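Local coordinates for protein pyroglutatmate porin OpdO (Pseudomonas aeruginosa, PDB 3SZV) that forms a beta-barrel channel of the OprD porin family in the bacterial outer membrane that probably passes small carboxylates such as pyroglutamate, at residues L326-G338 and K350-Q363. Numbering follows the deposited sequence.
Sequences LPGLSFMSRYVSG and KEWERNTDLGYVVQ
Leu329 to Gly338 and Lys350 to Val361 run antiparallel, their axes at 178° and 4.6 Å apart at closest, as neighbouring staves of the outer-membrane porin barrel and the two arms of one beta hairpin. Paired backbone bonds recur at every second residue, from Ser330–Gly359 to Gly338–Glu351. Met332, Arg334, Asn355 and Asp357 share one face, where loop residues such as Ile300 also pack, consistent with the channel interior. The other, rich in aromatic and aliphatic residues (Leu329, Phe331, Tyr335, Trp352, Leu358, Tyr360) with Ser333, Arg354 and Thr356 among them, probably faces lipid in part. On the face of Arg334, its NE donates to Asn355 OD1 at 2.9 Å, the guanidinium and amide planes 69° apart, and NH2 adds a weak bond to the same oxygen. OD1 also receives Gln301 N, while ND2 donates to Glu353 OE2 almost in the amide plane, so both ends of the amide are held. Glu353 is in turn gripped by the backbone nitrogens of Ile302 and Gly303. Bends at chi2 and chi3 bring Met332 CE over the centre of the Arg334 guanidinium, 3.6 Å above its plane, and beside the Asp357 carboxylate. On the face of Tyr335, its CE2 meets Trp352 CE3 at 3.5 Å, the rings inclined by 33°. Between Phe331 and Tyr335 along the strand, Ser333 OG and Thr356 OG1 form a hydroxyl–hydroxyl hydrogen bond of 3.1 Å.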
ATOM      1  N   LEU A 326      22.026  18.415  -3.057  1.00 27.51           N
ATOM      2  CA  LEU A 326      22.115  17.251  -2.174  1.00 28.78           C
ATOM      3  C   LEU A 326      21.127  16.152  -2.613  1.00 27.79           C
ATOM      4  O   LEU A 326      20.195  15.810  -1.902  1.00 22.80           O
ATOM      5  CB  LEU A 326      21.865  17.670  -0.716  1.00 23.96           C
ATOM      6  CG  LEU A 326      22.749  18.798  -0.152  1.00 23.38           C
ATOM      7  CD1 LEU A 326      22.296  19.197   1.244  1.00 28.19           C
ATOM      8  CD2 LEU A 326      24.212  18.379  -0.138  1.00 32.36           C
ATOM      9  N   PRO A 327      21.343  15.576  -3.798  1.00 29.32           N
ATOM     10  CA  PRO A 327      20.321  14.712  -4.414  1.00 26.41           C
ATOM     11  C   PRO A 327      19.760  13.499  -3.622  1.00 31.32           C
ATOM     12  O   PRO A 327      18.609  13.135  -3.835  1.00 34.59           O
ATOM     13  CB  PRO A 327      20.988  14.253  -5.722  1.00 30.07           C
ATOM     14  CG  PRO A 327      22.438  14.579  -5.567  1.00 36.20           C
ATOM     15  CD  PRO A 327      22.507  15.773  -4.679  1.00 30.36           C
ATOM     16  N   GLY A 328      20.515  12.886  -2.725  1.00 57.44           N
ATOM     17  CA  GLY A 328      19.975  11.717  -2.041  1.00 30.22           C
ATOM     18  C   GLY A 328      19.082  12.042  -0.858  1.00 24.24           C
ATOM     19  O   GLY A 328      18.440  11.166  -0.294  1.00 23.64           O
ATOM     20  N   LEU A 329      19.016  13.323  -0.508  1.00 21.05           N
ATOM     21  CA  LEU A 329      18.424  13.739   0.759  1.00 20.17           C
ATOM     22  C   LEU A 329      16.955  14.112   0.621  1.00 19.13           C
ATOM     23  O   LEU A 329      16.560  14.789  -0.330  1.00 21.18           O
ATOM     24  CB  LEU A 329      19.214  14.929   1.306  1.00 20.96           C
ATOM     25  CG  LEU A 329      18.924  15.412   2.723  1.00 23.81           C
ATOM     26  CD1 LEU A 329      19.149  14.296   3.717  1.00 27.68           C
ATOM     27  CD2 LEU A 329      19.829  16.604   3.029  1.00 27.58           C
ATOM     28  N   SER A 330      16.158  13.717   1.610  1.00 18.16           N
ATOM     29  CA  SER A 330      14.722  13.971   1.582  1.00 17.23           C
ATOM     30  C   SER A 330      14.211  14.358   2.967  1.00 19.49           C
ATOM     31  O   SER A 330      14.723  13.882   3.982  1.00 19.40           O
ATOM     32  CB  SER A 330      13.964  12.731   1.089  1.00 20.05           C
ATOM     33  OG  SER A 330      14.243  11.607   1.908  1.00 24.21           O
ATOM     34  N   PHE A 331      13.201  15.218   2.996  1.00 17.76           N
ATOM     35  CA  PHE A 331      12.540  15.593   4.234  1.00 16.58           C
ATOM     36  C   PHE A 331      11.047  15.639   3.980  1.00 17.66           C
ATOM     37  O   PHE A 331      10.596  16.189   2.972  1.00 18.12           O
ATOM     38  CB  PHE A 331      13.013  16.974   4.704  1.00 18.86           C
ATOM     39  CG  PHE A 331      12.278  17.481   5.923  1.00 20.14           C
ATOM     40  CD1 PHE A 331      12.677  17.096   7.194  1.00 23.80           C
ATOM     41  CD2 PHE A 331      11.170  18.316   5.798  1.00 19.45           C
ATOM     42  CE1 PHE A 331      12.005  17.557   8.321  1.00 25.13           C
ATOM     43  CE2 PHE A 331      10.503  18.788   6.925  1.00 20.80           C
ATOM     44  CZ  PHE A 331      10.916  18.398   8.185  1.00 22.35           C
ATOM     45  N   MET A 332      10.281  15.072   4.903  1.00 16.82           N
ATOM     46  CA  MET A 332       8.832  15.214   4.901  1.00 15.50           C
ATOM     47  C   MET A 332       8.347  15.422   6.331  1.00 16.78           C
ATOM     48  O   MET A 332       8.863  14.796   7.261  1.00 16.81           O
ATOM     49  CB  MET A 332       8.172  13.973   4.297  1.00 16.91           C
ATOM     50  CG  MET A 332       6.640  14.062   4.238  1.00 16.70           C
ATOM     51  SD  MET A 332       5.759  13.575   5.743  1.00 17.13           S
ATOM     52  CE  MET A 332       6.078  11.820   5.739  1.00 20.62           C
ATOM     53  N   SER A 333       7.379  16.311   6.523  1.00 15.22           N
ATOM     54  CA  SER A 333       6.693  16.358   7.804  1.00 15.16           C
ATOM     55  C   SER A 333       5.208  16.554   7.549  1.00 17.21           C
ATOM     56  O   SER A 333       4.806  17.279   6.635  1.00 17.85           O
ATOM     57  CB  SER A 333       7.264  17.462   8.694  1.00 18.11           C
ATOM     58  OG  SER A 333       6.897  17.252  10.051  1.00 21.52           O
ATOM     59  N   ARG A 334       4.383  15.909   8.358  1.00 14.36           N
ATOM     60  CA  ARG A 334       2.946  16.047   8.188  1.00 14.55           C
ATOM     61  C   ARG A 334       2.257  15.975   9.537  1.00 17.25           C
ATOM     62  O   ARG A 334       2.804  15.447  10.503  1.00 16.70           O
ATOM     63  CB  ARG A 334       2.395  14.986   7.230  1.00 14.81           C
ATOM     64  CG  ARG A 334       2.693  13.566   7.659  1.00 14.71           C
ATOM     65  CD  ARG A 334       2.252  12.549   6.619  1.00 13.58           C
ATOM     66  NE  ARG A 334       2.763  11.242   6.993  1.00 14.83           N
ATOM     67  CZ  ARG A 334       2.837  10.201   6.176  1.00 15.69           C
ATOM     68  NH1 ARG A 334       2.372  10.293   4.938  1.00 16.24           N
ATOM     69  NH2 ARG A 334       3.351   9.053   6.600  1.00 16.65           N
ATOM     70  N   TYR A 335       1.057  16.530   9.586  1.00 15.01           N
ATOM     71  CA  TYR A 335       0.284  16.602  10.809  1.00 14.00           C
ATOM     72  C   TYR A 335      -1.165  16.356  10.431  1.00 17.29           C
ATOM     73  O   TYR A 335      -1.671  16.936   9.459  1.00 17.26           O
ATOM     74  CB  TYR A 335       0.441  17.982  11.443  1.00 18.19           C
ATOM     75  CG  TYR A 335      -0.397  18.210  12.678  1.00 19.50           C
ATOM     76  CD1 TYR A 335      -1.616  18.874  12.603  1.00 18.33           C
ATOM     77  CD2 TYR A 335       0.046  17.788  13.922  1.00 20.07           C
ATOM     78  CE1 TYR A 335      -2.382  19.108  13.752  1.00 18.90           C
ATOM     79  CE2 TYR A 335      -0.712  18.021  15.072  1.00 19.30           C
ATOM     80  CZ  TYR A 335      -1.919  18.669  14.967  1.00 20.01           C
ATOM     81  OH  TYR A 335      -2.657  18.886  16.118  1.00 23.50           O
ATOM     82  N   VAL A 336      -1.824  15.487  11.189  1.00 15.31           N
ATOM     83  CA  VAL A 336      -3.231  15.205  10.980  1.00 15.22           C
ATOM     84  C   VAL A 336      -3.956  15.367  12.308  1.00 15.87           C
ATOM     85  O   VAL A 336      -3.506  14.866  13.334  1.00 16.80           O
ATOM     86  CB  VAL A 336      -3.443  13.782  10.449  1.00 13.92           C
ATOM     87  CG1 VAL A 336      -4.924  13.519  10.203  1.00 16.41           C
ATOM     88  CG2 VAL A 336      -2.643  13.556   9.166  1.00 15.89           C
ATOM     89  N   SER A 337      -5.064  16.102  12.280  1.00 16.49           N
ATOM     90  CA  SER A 337      -5.869  16.338  13.478  1.00 16.13           C
ATOM     91  C   SER A 337      -7.281  15.828  13.246  1.00 16.19           C
ATOM     92  O   SER A 337      -7.928  16.181  12.261  1.00 16.95           O
ATOM     93  CB  SER A 337      -5.885  17.835  13.794  1.00 18.65           C
ATOM     94  OG  SER A 337      -6.661  18.122  14.949  1.00 20.73           O
ATOM     95  N   GLY A 338      -7.746  14.972  14.151  1.00 15.44           N
ATOM     96  CA  GLY A 338      -9.071  14.391  14.039  1.00 17.79           C
ATOM     97  C   GLY A 338      -9.954  14.765  15.217  1.00 17.55           C
ATOM     98  O   GLY A 338      -9.490  14.877  16.354  1.00 19.62           O
ATOM     99  N   LYS A 350     -11.043  12.928  20.157  1.00 18.91           N
ATOM    100  CA  LYS A 350     -10.091  13.716  19.379  1.00 18.59           C
ATOM    101  C   LYS A 350      -8.715  13.085  19.435  1.00 17.71           C
ATOM    102  O   LYS A 350      -8.333  12.479  20.432  1.00 20.99           O
ATOM    103  CB  LYS A 350     -10.026  15.155  19.897  1.00 24.84           C
ATOM    104  CG  LYS A 350      -9.471  15.285  21.294  1.00 39.56           C
ATOM    105  CD  LYS A 350      -9.552  16.727  21.775  1.00 48.91           C
ATOM    106  CE  LYS A 350      -8.989  16.873  23.180  1.00 43.61           C
ATOM    107  NZ  LYS A 350      -9.002  18.296  23.622  1.00 54.93           N
ATOM    108  N   GLU A 351      -7.970  13.243  18.347  1.00 18.50           N
ATOM    109  CA  GLU A 351      -6.615  12.721  18.280  1.00 18.97           C
ATOM    110  C   GLU A 351      -5.810  13.543  17.298  1.00 17.24           C
ATOM    111  O   GLU A 351      -6.354  14.151  16.380  1.00 20.40           O
ATOM    112  CB  GLU A 351      -6.617  11.254  17.826  1.00 19.04           C
ATOM    113  CG  GLU A 351      -7.281  11.023  16.475  1.00 18.61           C
ATOM    114  CD  GLU A 351      -7.011   9.642  15.913  1.00 21.52           C
ATOM    115  OE1 GLU A 351      -6.093   8.960  16.418  1.00 24.33           O
ATOM    116  OE2 GLU A 351      -7.704   9.242  14.950  1.00 18.15           O
ATOM    117  N   TRP A 352      -4.500  13.556  17.488  1.00 19.09           N
ATOM    118  CA  TRP A 352      -3.641  14.109  16.452  1.00 18.75           C
ATOM    119  C   TRP A 352      -2.397  13.260  16.301  1.00 19.26           C
ATOM    120  O   TRP A 352      -2.008  12.529  17.223  1.00 18.73           O
ATOM    121  CB  TRP A 352      -3.293  15.582  16.720  1.00 18.29           C
ATOM    122  CG  TRP A 352      -2.526  15.867  17.983  1.00 18.86           C
ATOM    123  CD1 TRP A 352      -3.048  16.286  19.179  1.00 22.58           C
ATOM    124  CD2 TRP A 352      -1.103  15.806  18.175  1.00 18.33           C
ATOM    125  NE1 TRP A 352      -2.048  16.472  20.098  1.00 25.14           N
ATOM    126  CE2 TRP A 352      -0.845  16.187  19.509  1.00 22.86           C
ATOM    127  CE3 TRP A 352      -0.024  15.465  17.351  1.00 17.96           C
ATOM    128  CZ2 TRP A 352       0.445  16.234  20.039  1.00 22.90           C
ATOM    129  CZ3 TRP A 352       1.256  15.512  17.882  1.00 19.66           C
ATOM    130  CH2 TRP A 352       1.480  15.898  19.211  1.00 19.65           C
ATOM    131  N   GLU A 353      -1.791  13.345  15.123  1.00 16.74           N
ATOM    132  CA  GLU A 353      -0.563  12.614  14.845  1.00 17.98           C
ATOM    133  C   GLU A 353       0.366  13.478  14.010  1.00 16.79           C
ATOM    134  O   GLU A 353      -0.062  14.112  13.048  1.00 17.56           O
ATOM    135  CB  GLU A 353      -0.870  11.300  14.117  1.00 16.29           C
ATOM    136  CG  GLU A 353       0.386  10.521  13.730  1.00 16.53           C
ATOM    137  CD  GLU A 353       0.100   9.163  13.095  1.00 16.68           C
ATOM    138  OE1 GLU A 353      -1.035   8.640  13.238  1.00 16.48           O
ATOM    139  OE2 GLU A 353       1.015   8.618  12.433  1.00 16.28           O
ATOM    140  N   ARG A 354       1.630  13.513  14.409  1.00 16.05           N
ATOM    141  CA  ARG A 354       2.664  14.163  13.624  1.00 16.24           C
ATOM    142  C   ARG A 354       3.650  13.109  13.144  1.00 17.15           C
ATOM    143  O   ARG A 354       4.008  12.206  13.892  1.00 16.16           O
ATOM    144  CB  ARG A 354       3.411  15.202  14.462  1.00 18.85           C
ATOM    145  CG  ARG A 354       4.521  15.872  13.685  1.00 20.37           C
ATOM    146  CD  ARG A 354       5.646  16.390  14.575  1.00 35.42           C
ATOM    147  NE  ARG A 354       6.089  15.444  15.604  1.00 38.26           N
ATOM    148  CZ  ARG A 354       6.754  14.308  15.381  1.00 62.61           C
ATOM    149  NH1 ARG A 354       7.056  13.909  14.146  1.00 23.94           N
ATOM    150  NH2 ARG A 354       7.110  13.550  16.412  1.00 35.71           N
ATOM    151  N   ASN A 355       4.095  13.227  11.895  1.00 15.38           N
ATOM    152  CA  ASN A 355       5.136  12.354  11.356  1.00 15.12           C
ATOM    153  C   ASN A 355       6.244  13.195  10.762  1.00 15.25           C
ATOM    154  O   ASN A 355       5.975  14.233  10.155  1.00 15.87           O
ATOM    155  CB  ASN A 355       4.638  11.506  10.179  1.00 14.41           C
ATOM    156  CG  ASN A 355       3.510  10.546  10.519  1.00 13.27           C
ATOM    157  OD1 ASN A 355       2.906   9.993   9.598  1.00 13.96           O
ATOM    158  ND2 ASN A 355       3.226  10.312  11.804  1.00 15.36           N
ATOM    159  N   THR A 356       7.485  12.743  10.906  1.00 14.86           N
ATOM    160  CA  THR A 356       8.610  13.374  10.215  1.00 15.76           C
ATOM    161  C   THR A 356       9.509  12.289   9.661  1.00 17.48           C
ATOM    162  O   THR A 356       9.903  11.380  10.391  1.00 19.76           O
ATOM    163  CB  THR A 356       9.430  14.262  11.159  1.00 20.02           C
ATOM    164  OG1 THR A 356       8.581  15.279  11.697  1.00 24.18           O
ATOM    165  CG2 THR A 356      10.604  14.912  10.403  1.00 24.58           C
ATOM    166  N   ASP A 357       9.822  12.376   8.366  1.00 16.84           N
ATOM    167  CA  ASP A 357      10.708  11.420   7.711  1.00 18.34           C
ATOM    168  C   ASP A 357      11.946  12.150   7.220  1.00 20.64           C
ATOM    169  O   ASP A 357      11.836  13.150   6.517  1.00 21.59           O
ATOM    170  CB  ASP A 357      10.034  10.790   6.490  1.00 17.79           C
ATOM    171  CG  ASP A 357       8.976   9.758   6.847  1.00 24.27           C
ATOM    172  OD1 ASP A 357       8.710   9.550   8.046  1.00 26.56           O
ATOM    173  OD2 ASP A 357       8.405   9.169   5.903  1.00 26.76           O
ATOM    174  N   LEU A 358      13.122  11.638   7.571  1.00 16.71           N
ATOM    175  CA  LEU A 358      14.380  12.167   7.068  1.00 17.45           C
ATOM    176  C   LEU A 358      15.084  11.008   6.399  1.00 18.26           C
ATOM    177  O   LEU A 358      15.195   9.928   6.975  1.00 20.88           O
ATOM    178  CB  LEU A 358      15.246  12.670   8.223  1.00 25.51           C
ATOM    179  CG  LEU A 358      15.713  14.124   8.238  1.00 61.23           C
ATOM    180  CD1 LEU A 358      16.735  14.312   9.346  1.00 32.56           C
ATOM    181  CD2 LEU A 358      16.298  14.525   6.895  1.00 34.68           C
ATOM    182  N   GLY A 359      15.568  11.209   5.182  1.00 18.41           N
ATOM    183  CA  GLY A 359      16.213  10.104   4.498  1.00 20.33           C
ATOM    184  C   GLY A 359      17.382  10.512   3.638  1.00 25.16           C
ATOM    185  O   GLY A 359      17.459  11.649   3.179  1.00 21.73           O
ATOM    186  N   TYR A 360      18.314   9.585   3.441  1.00 21.68           N
ATOM    187  CA  TYR A 360      19.395   9.799   2.502  1.00 22.12           C
ATOM    188  C   TYR A 360      19.704   8.527   1.749  1.00 24.41           C
ATOM    189  O   TYR A 360      19.811   7.453   2.343  1.00 24.71           O
ATOM    190  CB  TYR A 360      20.666  10.275   3.185  1.00 25.16           C
ATOM    191  CG  TYR A 360      21.687  10.719   2.173  1.00 27.96           C
ATOM    192  CD1 TYR A 360      21.486  11.875   1.432  1.00 30.91           C
ATOM    193  CD2 TYR A 360      22.834   9.980   1.942  1.00 27.01           C
ATOM    194  CE1 TYR A 360      22.407  12.293   0.497  1.00 30.06           C
ATOM    195  CE2 TYR A 360      23.765  10.387   1.008  1.00 29.00           C
ATOM    196  CZ  TYR A 360      23.545  11.544   0.287  1.00 30.66           C
ATOM    197  OH  TYR A 360      24.462  11.957  -0.642  1.00 32.48           O
ATOM    198  N   VAL A 361      19.871   8.664   0.438  1.00 22.46           N
ATOM    199  CA  VAL A 361      20.279   7.553  -0.405  1.00 23.85           C
ATOM    200  C   VAL A 361      21.621   7.907  -1.027  1.00 25.21           C
ATOM    201  O   VAL A 361      21.773   8.971  -1.642  1.00 28.46           O
ATOM    202  CB  VAL A 361      19.241   7.268  -1.504  1.00 27.87           C
ATOM    203  CG1 VAL A 361      19.725   6.156  -2.413  1.00 29.23           C
ATOM    204  CG2 VAL A 361      17.904   6.892  -0.883  1.00 26.42           C
ATOM    205  N   VAL A 362      22.603   7.028  -0.860  1.00 25.68           N
ATOM    206  CA  VAL A 362      23.943   7.284  -1.389  1.00 28.10           C
ATOM    207  C   VAL A 362      23.924   7.331  -2.914  1.00 30.54           C
ATOM    208  O   VAL A 362      23.348   6.457  -3.567  1.00 31.29           O
ATOM    209  CB  VAL A 362      24.963   6.244  -0.890  1.00 30.60           C
ATOM    210  CG1 VAL A 362      26.334   6.490  -1.510  1.00 37.22           C
ATOM    211  CG2 VAL A 362      25.035   6.265   0.631  1.00 37.63           C
ATOM    212  N   GLN A 363      24.547   8.366  -3.472  1.00 32.55           N
ATOM    213  CA  GLN A 363      24.466   8.642  -4.902  1.00 36.27           C
ATOM    214  C   GLN A 363      25.602   8.031  -5.702  1.00 39.84           C
ATOM    215  O   GLN A 363      25.422   7.685  -6.867  1.00 43.33           O
ATOM    216  CB  GLN A 363      24.443  10.149  -5.148  1.00 34.33           C
ATOM    217  CG  GLN A 363      23.280  10.854  -4.484  1.00 35.20           C
ATOM    218  CD  GLN A 363      21.937  10.416  -5.044  1.00 29.63           C
ATOM    219  OE1 GLN A 363      21.584  10.763  -6.171  1.00 53.07           O
ATOM    220  NE2 GLN A 363      21.189   9.645  -4.266  1.00 28.46           N
TER
HETATM  221  O   HOH W   1      23.731  14.045  -2.063  1.00 36.77           O
HETATM  222  O   HOH W   2      12.320  11.609   3.918  1.00 22.55           O
HETATM  223  O   HOH W   3       6.021   8.936   8.426  1.00 18.44           O